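Local coordinates for protein peroxisomal acyl-coenzyme A oxidase 1 (Arabidopsis thaliana, PDB 1W07) that oxidises long- and medium-chain acyl-CoAs to 2-trans-enoyl-CoAs with FAD as cofactor, passing the electrons to oxygen to give hydrogen peroxide in peroxisomal beta-oxidation, at residues 378-392 with 417-431. The protein carries 1 engineered substitution. Sequence-based numbering, arbitrary orientation.
With FAD (flavin-adenine dinucleotide), chain I.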
ATOM      1  N   ALA B 378       5.686  17.920  13.938  1.00 21.16           N
ATOM      2  CA  ALA B 378       5.639  17.738  12.492  1.00 19.62           C
ATOM      3  C   ALA B 378       6.327  16.444  12.051  1.00 16.79           C
ATOM      4  O   ALA B 378       5.786  15.671  11.247  1.00 15.53           O
ATOM      5  CB  ALA B 378       6.272  18.948  11.771  1.00 19.54           C
ATOM      6  N   GLY B 379       7.523  16.225  12.591  1.00 14.87           N
ATOM      7  CA  GLY B 379       8.292  15.039  12.255  1.00 16.80           C
ATOM      8  C   GLY B 379       7.661  13.742  12.716  1.00 17.39           C
ATOM      9  O   GLY B 379       7.681  12.737  11.994  1.00 16.11           O
ATOM     10  N   LEU B 380       7.100  13.758  13.920  1.00 18.04           N
ATOM     11  CA  LEU B 380       6.463  12.560  14.455  1.00 17.92           C
ATOM     12  C   LEU B 380       5.198  12.249  13.695  1.00 15.61           C
ATOM     13  O   LEU B 380       4.878  11.090  13.487  1.00 18.34           O
ATOM     14  CB  LEU B 380       6.154  12.733  15.945  1.00 16.72           C
ATOM     15  CG  LEU B 380       7.364  12.750  16.888  1.00 19.21           C
ATOM     16  CD1 LEU B 380       6.903  12.936  18.340  1.00 18.90           C
ATOM     17  CD2 LEU B 380       8.140  11.448  16.708  1.00 19.93           C
ATOM     18  N   LYS B 381       4.474  13.289  13.291  1.00 15.83           N
ATOM     19  CA  LYS B 381       3.243  13.108  12.525  1.00 15.65           C
ATOM     20  C   LYS B 381       3.623  12.403  11.228  1.00 13.64           C
ATOM     21  O   LYS B 381       2.969  11.446  10.814  1.00 15.05           O
ATOM     22  CB  LYS B 381       2.576  14.468  12.239  1.00 15.39           C
ATOM     23  CG  LYS B 381       1.263  14.392  11.461  1.00 14.97           C
ATOM     24  CD  LYS B 381       1.507  14.255   9.969  1.00 15.14           C
ATOM     25  CE  LYS B 381       0.214  14.260   9.177  1.00 18.39           C
ATOM     26  NZ  LYS B 381       0.470  14.082   7.722  1.00 16.29           N
ATOM     27  N   SER B 382       4.701  12.864  10.598  1.00 13.23           N
ATOM     28  CA  SER B 382       5.195  12.273   9.347  1.00 11.99           C
ATOM     29  C   SER B 382       5.694  10.848   9.529  1.00 14.97           C
ATOM     30  O   SER B 382       5.353   9.946   8.763  1.00 14.90           O
ATOM     31  CB  SER B 382       6.353  13.110   8.789  1.00 11.03           C
ATOM     32  OG  SER B 382       6.788  12.591   7.556  1.00 13.14           O
ATOM     33  N   LEU B 383       6.530  10.659  10.541  1.00 14.61           N
ATOM     34  CA  LEU B 383       7.099   9.351  10.797  1.00 13.64           C
ATOM     35  C   LEU B 383       6.059   8.273  11.094  1.00 12.86           C
ATOM     36  O   LEU B 383       6.031   7.240  10.442  1.00 11.93           O
ATOM     37  CB  LEU B 383       8.102   9.431  11.953  1.00 14.60           C
ATOM     38  CG  LEU B 383       9.005   8.198  12.117  1.00 15.55           C
ATOM     39  CD1 LEU B 383      10.178   8.318  11.156  1.00 16.32           C
ATOM     40  CD2 LEU B 383       9.518   8.100  13.546  1.00 18.18           C
ATOM     41  N   THR B 384       5.197   8.524  12.073  1.00 13.92           N
ATOM     42  CA  THR B 384       4.174   7.558  12.475  1.00 11.34           C
ATOM     43  C   THR B 384       3.129   7.249  11.412  1.00 10.31           C
ATOM     44  O   THR B 384       2.731   6.084  11.252  1.00 10.89           O
ATOM     45  CB  THR B 384       3.460   7.992  13.775  1.00 14.22           C
ATOM     46  OG1 THR B 384       2.749   9.223  13.560  1.00 13.18           O
ATOM     47  CG2 THR B 384       4.483   8.212  14.885  1.00 18.78           C
ATOM     48  N   THR B 385       2.669   8.270  10.682  1.00  9.57           N
ATOM     49  CA  THR B 385       1.654   8.033   9.657  1.00 11.78           C
ATOM     50  C   THR B 385       2.211   7.215   8.521  1.00 12.12           C
ATOM     51  O   THR B 385       1.545   6.321   8.014  1.00 12.16           O
ATOM     52  CB  THR B 385       1.069   9.343   9.091  1.00 11.37           C
ATOM     53  OG1 THR B 385       2.122  10.177   8.601  1.00 19.27           O
ATOM     54  CG2 THR B 385       0.301  10.075  10.158  1.00 10.91           C
ATOM     55  N   THR B 386       3.432   7.532   8.103  1.00 12.88           N
ATOM     56  CA  THR B 386       4.083   6.802   7.026  1.00 11.27           C
ATOM     57  C   THR B 386       4.273   5.359   7.481  1.00 13.08           C
ATOM     58  O   THR B 386       3.884   4.416   6.783  1.00 13.76           O
ATOM     59  CB  THR B 386       5.455   7.455   6.692  1.00 12.78           C
ATOM     60  OG1 THR B 386       5.217   8.757   6.141  1.00 13.40           O
ATOM     61  CG2 THR B 386       6.261   6.596   5.702  1.00 12.19           C
ATOM     62  N   ALA B 387       4.851   5.165   8.661  1.00 11.34           N
ATOM     63  CA  ALA B 387       5.096   3.800   9.144  1.00 14.08           C
ATOM     64  C   ALA B 387       3.805   3.013   9.309  1.00 13.72           C
ATOM     65  O   ALA B 387       3.768   1.818   9.011  1.00 13.27           O
ATOM     66  CB  ALA B 387       5.855   3.828  10.473  1.00 11.07           C
ATOM     67  N   THR B 388       2.746   3.683   9.763  1.00 11.13           N
ATOM     68  CA  THR B 388       1.458   3.021   9.996  1.00 12.04           C
ATOM     69  C   THR B 388       0.781   2.600   8.702  1.00 13.03           C
ATOM     70  O   THR B 388       0.304   1.465   8.591  1.00 11.06           O
ATOM     71  CB  THR B 388       0.525   3.928  10.835  1.00 13.51           C
ATOM     72  OG1 THR B 388       1.140   4.152  12.109  1.00 15.14           O
ATOM     73  CG2 THR B 388      -0.861   3.276  11.042  1.00  8.77           C
ATOM     74  N   ALA B 389       0.733   3.511   7.731  1.00 12.61           N
ATOM     75  CA  ALA B 389       0.118   3.225   6.440  1.00 12.71           C
ATOM     76  C   ALA B 389       0.803   2.021   5.795  1.00 10.91           C
ATOM     77  O   ALA B 389       0.145   1.078   5.356  1.00 14.40           O
ATOM     78  CB  ALA B 389       0.237   4.461   5.531  1.00 10.38           C
ATOM     79  N   ASP B 390       2.131   2.042   5.738  1.00 11.06           N
ATOM     80  CA  ASP B 390       2.838   0.915   5.146  1.00 12.52           C
ATOM     81  C   ASP B 390       2.590  -0.347   5.989  1.00 12.02           C
ATOM     82  O   ASP B 390       2.396  -1.429   5.440  1.00 10.20           O
ATOM     83  CB  ASP B 390       4.343   1.187   5.075  1.00 16.94           C
ATOM     84  CG  ASP B 390       4.704   2.309   4.109  1.00 25.22           C
ATOM     85  OD1 ASP B 390       3.911   2.634   3.184  1.00 22.62           O
ATOM     86  OD2 ASP B 390       5.813   2.849   4.274  1.00 25.04           O
ATOM     87  N   GLY B 391       2.587  -0.200   7.317  1.00  9.44           N
ATOM     88  CA  GLY B 391       2.374  -1.336   8.202  1.00 12.08           C
ATOM     89  C   GLY B 391       1.030  -2.023   8.025  1.00 10.93           C
ATOM     90  O   GLY B 391       0.922  -3.258   8.143  1.00 11.84           O
ATOM     91  N   ILE B 392      -0.007  -1.236   7.750  1.00 10.54           N
ATOM     92  CA  ILE B 392      -1.347  -1.772   7.561  1.00 11.69           C
ATOM     93  C   ILE B 392      -1.399  -2.603   6.290  1.00 14.01           C
ATOM     94  O   ILE B 392      -1.984  -3.685   6.296  1.00 13.65           O
ATOM     95  CB  ILE B 392      -2.406  -0.653   7.450  1.00 14.87           C
ATOM     96  CG1 ILE B 392      -2.523   0.083   8.783  1.00  9.46           C
ATOM     97  CG2 ILE B 392      -3.774  -1.255   7.016  1.00 10.26           C
ATOM     98  CD1 ILE B 392      -3.369   1.333   8.695  1.00 14.83           C
ATOM     99  N   TYR B 417      -7.209   4.863   6.293  1.00 12.04           N
ATOM    100  CA  TYR B 417      -6.082   5.455   7.015  1.00 12.97           C
ATOM    101  C   TYR B 417      -5.116   6.339   6.199  1.00 13.75           C
ATOM    102  O   TYR B 417      -4.669   7.380   6.702  1.00 11.43           O
ATOM    103  CB  TYR B 417      -5.242   4.374   7.707  1.00  7.47           C
ATOM    104  CG  TYR B 417      -4.143   4.983   8.552  1.00  9.40           C
ATOM    105  CD1 TYR B 417      -4.437   5.543   9.803  1.00  7.47           C
ATOM    106  CD2 TYR B 417      -2.841   5.126   8.058  1.00 11.30           C
ATOM    107  CE1 TYR B 417      -3.479   6.230  10.524  1.00 12.14           C
ATOM    108  CE2 TYR B 417      -1.868   5.826   8.783  1.00 12.48           C
ATOM    109  CZ  TYR B 417      -2.200   6.372  10.014  1.00 13.85           C
ATOM    110  OH  TYR B 417      -1.258   7.043  10.764  1.00 13.83           O
ATOM    111  N   VAL B 418      -4.795   5.928   4.963  1.00 14.79           N
ATOM    112  CA  VAL B 418      -3.839   6.635   4.103  1.00 15.29           C
ATOM    113  C   VAL B 418      -3.911   8.144   3.995  1.00 15.63           C
ATOM    114  O   VAL B 418      -2.884   8.802   3.784  1.00 16.83           O
ATOM    115  CB  VAL B 418      -3.796   6.087   2.645  1.00 18.50           C
ATOM    116  CG1 VAL B 418      -2.986   4.827   2.613  1.00 18.67           C
ATOM    117  CG2 VAL B 418      -5.182   5.852   2.105  1.00 19.98           C
ATOM    118  N   PRO B 419      -5.103   8.711   4.105  1.00 16.38           N
ATOM    119  CA  PRO B 419      -5.166  10.180   4.008  1.00 17.49           C
ATOM    120  C   PRO B 419      -4.284  10.826   5.094  1.00 16.82           C
ATOM    121  O   PRO B 419      -3.885  11.991   4.973  1.00 14.92           O
ATOM    122  CB  PRO B 419      -6.638  10.468   4.234  1.00 16.85           C
ATOM    123  CG  PRO B 419      -7.305   9.283   3.644  1.00 15.96           C
ATOM    124  CD  PRO B 419      -6.463   8.143   4.141  1.00 15.79           C
ATOM    125  N   ALA B 420      -3.999  10.080   6.154  1.00 14.36           N
ATOM    126  CA  ALA B 420      -3.177  10.581   7.258  1.00 17.52           C
ATOM    127  C   ALA B 420      -1.800  11.056   6.775  1.00 16.93           C
ATOM    128  O   ALA B 420      -1.171  11.906   7.407  1.00 18.62           O
ATOM    129  CB  ALA B 420      -3.012   9.499   8.327  1.00 15.30           C
ATOM    130  N   CYS B 421      -1.330  10.508   5.660  1.00 14.63           N
ATOM    131  CA  CYS B 421      -0.036  10.910   5.133  1.00 15.22           C
ATOM    132  C   CYS B 421      -0.102  12.193   4.318  1.00 17.78           C
ATOM    133  O   CYS B 421       0.932  12.707   3.894  1.00 17.27           O
ATOM    134  CB  CYS B 421       0.561   9.797   4.280  1.00 16.27           C
ATOM    135  SG  CYS B 421       0.825   8.279   5.207  1.00 17.55           S
ATOM    136  N   THR B 422      -1.309  12.709   4.089  1.00 18.43           N
ATOM    137  CA  THR B 422      -1.426  13.932   3.307  1.00 23.37           C
ATOM    138  C   THR B 422      -2.127  15.078   4.027  1.00 26.18           C
ATOM    139  O   THR B 422      -1.703  16.227   3.922  1.00 28.80           O
ATOM    140  CB  THR B 422      -2.133  13.677   1.947  1.00 22.87           C
ATOM    141  OG1 THR B 422      -2.133  14.885   1.175  1.00 20.27           O
ATOM    142  CG2 THR B 422      -3.568  13.217   2.169  1.00 23.26           C
ATOM    143  N   TYR B 423      -3.196  14.784   4.757  1.00 29.67           N
ATOM    144  CA  TYR B 423      -3.890  15.858   5.452  1.00 32.24           C
ATOM    145  C   TYR B 423      -3.018  16.394   6.571  1.00 30.81           C
ATOM    146  O   TYR B 423      -2.198  15.668   7.126  1.00 25.63           O
ATOM    147  CB  TYR B 423      -5.273  15.410   5.965  1.00 35.46           C
ATOM    148  CG  TYR B 423      -5.292  14.343   7.032  1.00 40.71           C
ATOM    149  CD1 TYR B 423      -4.626  14.523   8.247  1.00 42.31           C
ATOM    150  CD2 TYR B 423      -6.037  13.175   6.856  1.00 43.82           C
ATOM    151  CE1 TYR B 423      -4.706  13.565   9.257  1.00 44.78           C
ATOM    152  CE2 TYR B 423      -6.123  12.214   7.866  1.00 43.23           C
ATOM    153  CZ  TYR B 423      -5.455  12.417   9.060  1.00 45.06           C
ATOM    154  OH  TYR B 423      -5.524  11.470  10.060  1.00 48.43           O
ATOM    155  N   GLU B 424      -3.205  17.674   6.886  1.00 32.56           N
ATOM    156  CA  GLU B 424      -2.418  18.361   7.905  1.00 35.12           C
ATOM    157  C   GLU B 424      -0.982  18.534   7.428  1.00 35.12           C
ATOM    158  O   GLU B 424      -0.065  18.708   8.229  1.00 38.26           O
ATOM    159  CB  GLU B 424      -2.438  17.598   9.233  1.00 40.35           C
ATOM    160  CG  GLU B 424      -3.482  18.115  10.202  1.00 46.23           C
ATOM    161  CD  GLU B 424      -3.301  19.589  10.500  1.00 49.94           C
ATOM    162  OE1 GLU B 424      -2.208  19.972  10.974  1.00 50.63           O
ATOM    163  OE2 GLU B 424      -4.248  20.370  10.261  1.00 51.44           O
ATOM    164  N   GLY B 425      -0.793  18.486   6.114  1.00 32.38           N
ATOM    165  CA  GLY B 425       0.535  18.649   5.554  1.00 29.51           C
ATOM    166  C   GLY B 425       1.147  17.373   5.007  1.00 25.05           C
ATOM    167  O   GLY B 425       1.160  16.337   5.678  1.00 25.48           O
ATOM    168  N   ASP B 426       1.644  17.452   3.775  1.00 22.83           N
ATOM    169  CA  ASP B 426       2.293  16.329   3.101  1.00 20.29           C
ATOM    170  C   ASP B 426       3.476  15.856   3.950  1.00 18.50           C
ATOM    171  O   ASP B 426       4.290  16.661   4.406  1.00 17.45           O
ATOM    172  CB  ASP B 426       2.772  16.768   1.715  1.00 19.25           C
ATOM    173  CG  ASP B 426       3.570  15.695   1.006  1.00 21.96           C
ATOM    174  OD1 ASP B 426       4.805  15.673   1.178  1.00 19.97           O
ATOM    175  OD2 ASP B 426       2.962  14.873   0.280  1.00 20.53           O
ATOM    176  N   ASN B 427       3.561  14.543   4.145  1.00 15.39           N
ATOM    177  CA  ASN B 427       4.605  13.937   4.959  1.00 15.31           C
ATOM    178  C   ASN B 427       6.039  14.309   4.609  1.00 16.92           C
ATOM    179  O   ASN B 427       6.864  14.466   5.503  1.00 20.25           O
ATOM    180  CB  ASN B 427       4.436  12.412   4.987  1.00 15.57           C
ATOM    181  CG  ASN B 427       3.434  11.978   6.035  1.00 16.91           C
ATOM    182  OD1 ASN B 427       2.914  12.820   6.774  1.00 18.49           O
ATOM    183  ND2 ASN B 427       3.164  10.684   6.122  1.00 16.24           N
ATOM    184  N   VAL B 428       6.336  14.463   3.322  1.00 16.01           N
ATOM    185  CA  VAL B 428       7.680  14.825   2.910  1.00 17.14           C
ATOM    186  C   VAL B 428       7.915  16.304   3.186  1.00 18.81           C
ATOM    187  O   VAL B 428       9.000  16.704   3.632  1.00 17.49           O
ATOM    188  CB  VAL B 428       7.893  14.526   1.421  1.00 17.72           C
ATOM    189  CG1 VAL B 428       9.216  15.093   0.951  1.00 19.38           C
ATOM    190  CG2 VAL B 428       7.852  13.024   1.200  1.00 20.78           C
ATOM    191  N   VAL B 429       6.900  17.123   2.926  1.00 14.44           N
ATOM    192  CA  VAL B 429       7.013  18.545   3.186  1.00 18.96           C
ATOM    193  C   VAL B 429       7.258  18.774   4.680  1.00 19.73           C
ATOM    194  O   VAL B 429       8.093  19.596   5.054  1.00 21.47           O
ATOM    195  CB  VAL B 429       5.730  19.294   2.761  1.00 21.20           C
ATOM    196  CG1 VAL B 429       5.821  20.744   3.191  1.00 20.79           C
ATOM    197  CG2 VAL B 429       5.548  19.207   1.252  1.00 23.99           C
ATOM    198  N   LEU B 430       6.538  18.049   5.536  1.00 17.60           N
ATOM    199  CA  LEU B 430       6.702  18.205   6.981  1.00 21.23           C
ATOM    200  C   LEU B 430       8.110  17.856   7.463  1.00 22.00           C
ATOM    201  O   LEU B 430       8.653  18.530   8.337  1.00 21.18           O
ATOM    202  CB  LEU B 430       5.672  17.349   7.741  1.00 17.20           C
ATOM    203  CG  LEU B 430       4.235  17.857   7.652  1.00 21.34           C
ATOM    204  CD1 LEU B 430       3.248  16.830   8.215  1.00 24.68           C
ATOM    205  CD2 LEU B 430       4.143  19.175   8.403  1.00 24.47           C
ATOM    206  N   GLN B 431       8.695  16.805   6.893  1.00 21.07           N
ATOM    207  CA  GLN B 431      10.033  16.386   7.278  1.00 20.73           C
ATOM    208  C   GLN B 431      11.079  17.405   6.829  1.00 23.18           C
ATOM    209  O   GLN B 431      12.152  17.510   7.427  1.00 24.74           O
ATOM    210  CB  GLN B 431      10.358  15.003   6.704  1.00 24.06           C
ATOM    211  CG  GLN B 431       9.650  13.831   7.418  1.00 24.92           C
ATOM    212  CD  GLN B 431      10.109  13.629   8.863  1.00 24.50           C
ATOM    213  OE1 GLN B 431      10.833  14.453   9.424  1.00 25.92           O
ATOM    214  NE2 GLN B 431       9.679  12.525   9.473  1.00 21.33           N
TER
HETATM  215  PA  FAD I1660       1.250  18.661  -2.452  1.00 20.64           P
HETATM  216  O1A FAD I1660       1.678  19.427  -1.262  1.00 16.75           O
HETATM  217  O2A FAD I1660       0.927  19.413  -3.684  1.00 17.34           O
HETATM  218  O5B FAD I1660       2.374  17.555  -2.771  1.00 16.95           O
HETATM  219  C5B FAD I1660       2.286  16.726  -3.931  1.00 14.41           C
HETATM  220  C4B FAD I1660       3.634  16.046  -4.193  1.00 17.12           C
HETATM  221  O4B FAD I1660       4.620  17.086  -4.334  1.00 16.36           O
HETATM  222  C3B FAD I1660       4.064  15.193  -2.996  1.00 12.60           C
HETATM  223  O3B FAD I1660       4.947  14.158  -3.436  1.00 15.74           O
HETATM  224  C2B FAD I1660       4.811  16.207  -2.132  1.00 16.69           C
HETATM  225  O2B FAD I1660       5.811  15.549  -1.351  1.00 13.64           O
HETATM  226  C1B FAD I1660       5.522  17.023  -3.216  1.00 16.87           C
HETATM  227  N9A FAD I1660       5.865  18.378  -2.725  1.00 15.69           N
HETATM  228  C8A FAD I1660       5.021  19.400  -2.578  1.00 17.20           C
HETATM  229  N7A FAD I1660       5.679  20.461  -2.109  1.00 14.24           N
HETATM  230  C5A FAD I1660       6.951  20.113  -1.950  1.00 13.49           C
HETATM  231  C6A FAD I1660       8.086  20.786  -1.515  1.00 14.48           C
HETATM  232  N6A FAD I1660       8.015  22.032  -1.058  1.00 13.14           N
HETATM  233  N1A FAD I1660       9.309  20.105  -1.514  1.00 17.37           N
HETATM  234  C2A FAD I1660       9.364  18.773  -1.935  1.00 13.71           C
HETATM  235  N3A FAD I1660       8.261  18.162  -2.331  1.00 18.81           N
HETATM  236  C4A FAD I1660       7.072  18.788  -2.350  1.00 13.08           C
HETATM  237  N1  FAD I1660      -8.349  20.250   3.552  1.00 16.13           N
HETATM  238  C2  FAD I1660      -9.158  21.159   4.247  1.00 18.73           C
HETATM  239  O2  FAD I1660      -8.938  22.365   4.165  1.00 24.47           O
HETATM  240  N3  FAD I1660     -10.223  20.674   5.020  1.00 17.62           N
HETATM  241  C4  FAD I1660     -10.475  19.298   5.091  1.00 20.17           C
HETATM  242  O4  FAD I1660     -11.393  18.883   5.800  1.00 15.16           O
HETATM  243  C4X FAD I1660      -9.680  18.406   4.378  1.00 18.39           C
HETATM  244  N5  FAD I1660      -9.967  17.033   4.373  1.00 16.82           N
HETATM  245  C5X FAD I1660      -9.186  16.130   3.647  1.00 19.12           C
HETATM  246  C6  FAD I1660      -9.557  14.793   3.565  1.00 16.54           C
HETATM  247  C7  FAD I1660      -8.847  13.918   2.751  1.00 18.94           C
HETATM  248  C7M FAD I1660      -9.295  12.459   2.675  1.00 19.89           C
HETATM  249  C8  FAD I1660      -7.751  14.383   2.015  1.00 20.31           C
HETATM  250  C8M FAD I1660      -6.951  13.442   1.112  1.00 19.05           C
HETATM  251  C9  FAD I1660      -7.379  15.719   2.110  1.00 16.78           C
HETATM  252  C9A FAD I1660      -8.085  16.602   2.920  1.00 19.98           C
HETATM  253  N10 FAD I1660      -7.765  17.966   2.969  1.00 16.92           N
HETATM  254  C10 FAD I1660      -8.615  18.876   3.619  1.00 18.32           C
HETATM  255  C1' FAD I1660      -6.589  18.501   2.239  1.00 16.57           C
HETATM  256  C2' FAD I1660      -5.304  18.176   3.007  1.00 17.80           C
HETATM  257  O2' FAD I1660      -5.405  18.653   4.351  1.00 19.53           O
HETATM  258  C3' FAD I1660      -4.028  18.732   2.369  1.00 20.91           C
HETATM  259  O3' FAD I1660      -4.135  20.152   2.242  1.00 23.05           O
HETATM  260  C4' FAD I1660      -3.749  18.135   0.987  1.00 20.36           C
HETATM  261  O4' FAD I1660      -4.156  16.766   0.918  1.00 18.60           O
HETATM  262  C5' FAD I1660      -2.255  18.246   0.688  1.00 23.99           C
HETATM  263  O5' FAD I1660      -1.933  17.540  -0.510  1.00 25.84           O
HETATM  264  P   FAD I1660      -1.485  18.328  -1.835  1.00 21.67           P
HETATM  265  O1P FAD I1660      -2.381  17.883  -2.924  1.00 19.08           O
HETATM  266  O2P FAD I1660      -1.400  19.773  -1.526  1.00 22.97           O
HETATM  267  O3P FAD I1660      -0.010  17.737  -2.075  1.00 19.51           O
HETATM  268  O   HOH W   1       8.874  10.793   7.717  1.00 35.59           O
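K381 sends its ammonium group into the bend between the 3-10 segment 418-421 and the helix that starts at N427, where three carbonyls and an amide oxygen accept from it. NZ donates to A420 O at 2.7 Å, Y423 O, G425 O and N427 OD1. The Y423 and G425 carbonyls point almost straight at it. CG stands anti to the backbone N (chi1 -179°) and the bend at chi2 carries NZ across to 417-431, with CD resting on L430 CD1. With an alanine in its place, three backbone carbonyls and N427 OD1 would probably lose their shared donor, and the loop would be less firmly set.

The N427 amide sits as a knob among K381, S382, T385 and T386. Its ND2 donates to T385 OG1 at 2.7 Å and weakly to T386 OG1. S382 OG donates to N427 O at 2.8 Å from above the carbonyl plane, and a water links S382 OG to Q431 NE2.

Apolar packing fills the other end. T388 CG2 makes a CH-pi contact 3.8 Å from the centroid of the Y417 ring, while A420 CB covers the opposite face. I392 CD1 touches Y417 CB, and A389 CB meets C421 SG at 3.9 Å.

The same loop of the C-alpha1 domain serves FAD: T422 OG1 hydrogen-bonds O4', and N-cap D426 OD1 accepts from O2B. It also carries E424, the inferred proton acceptor. K381 and the N427 amide thus link helix 370-398 to the cofactor-binding loop, and the gathered oxygens would favour the lysine's charged form.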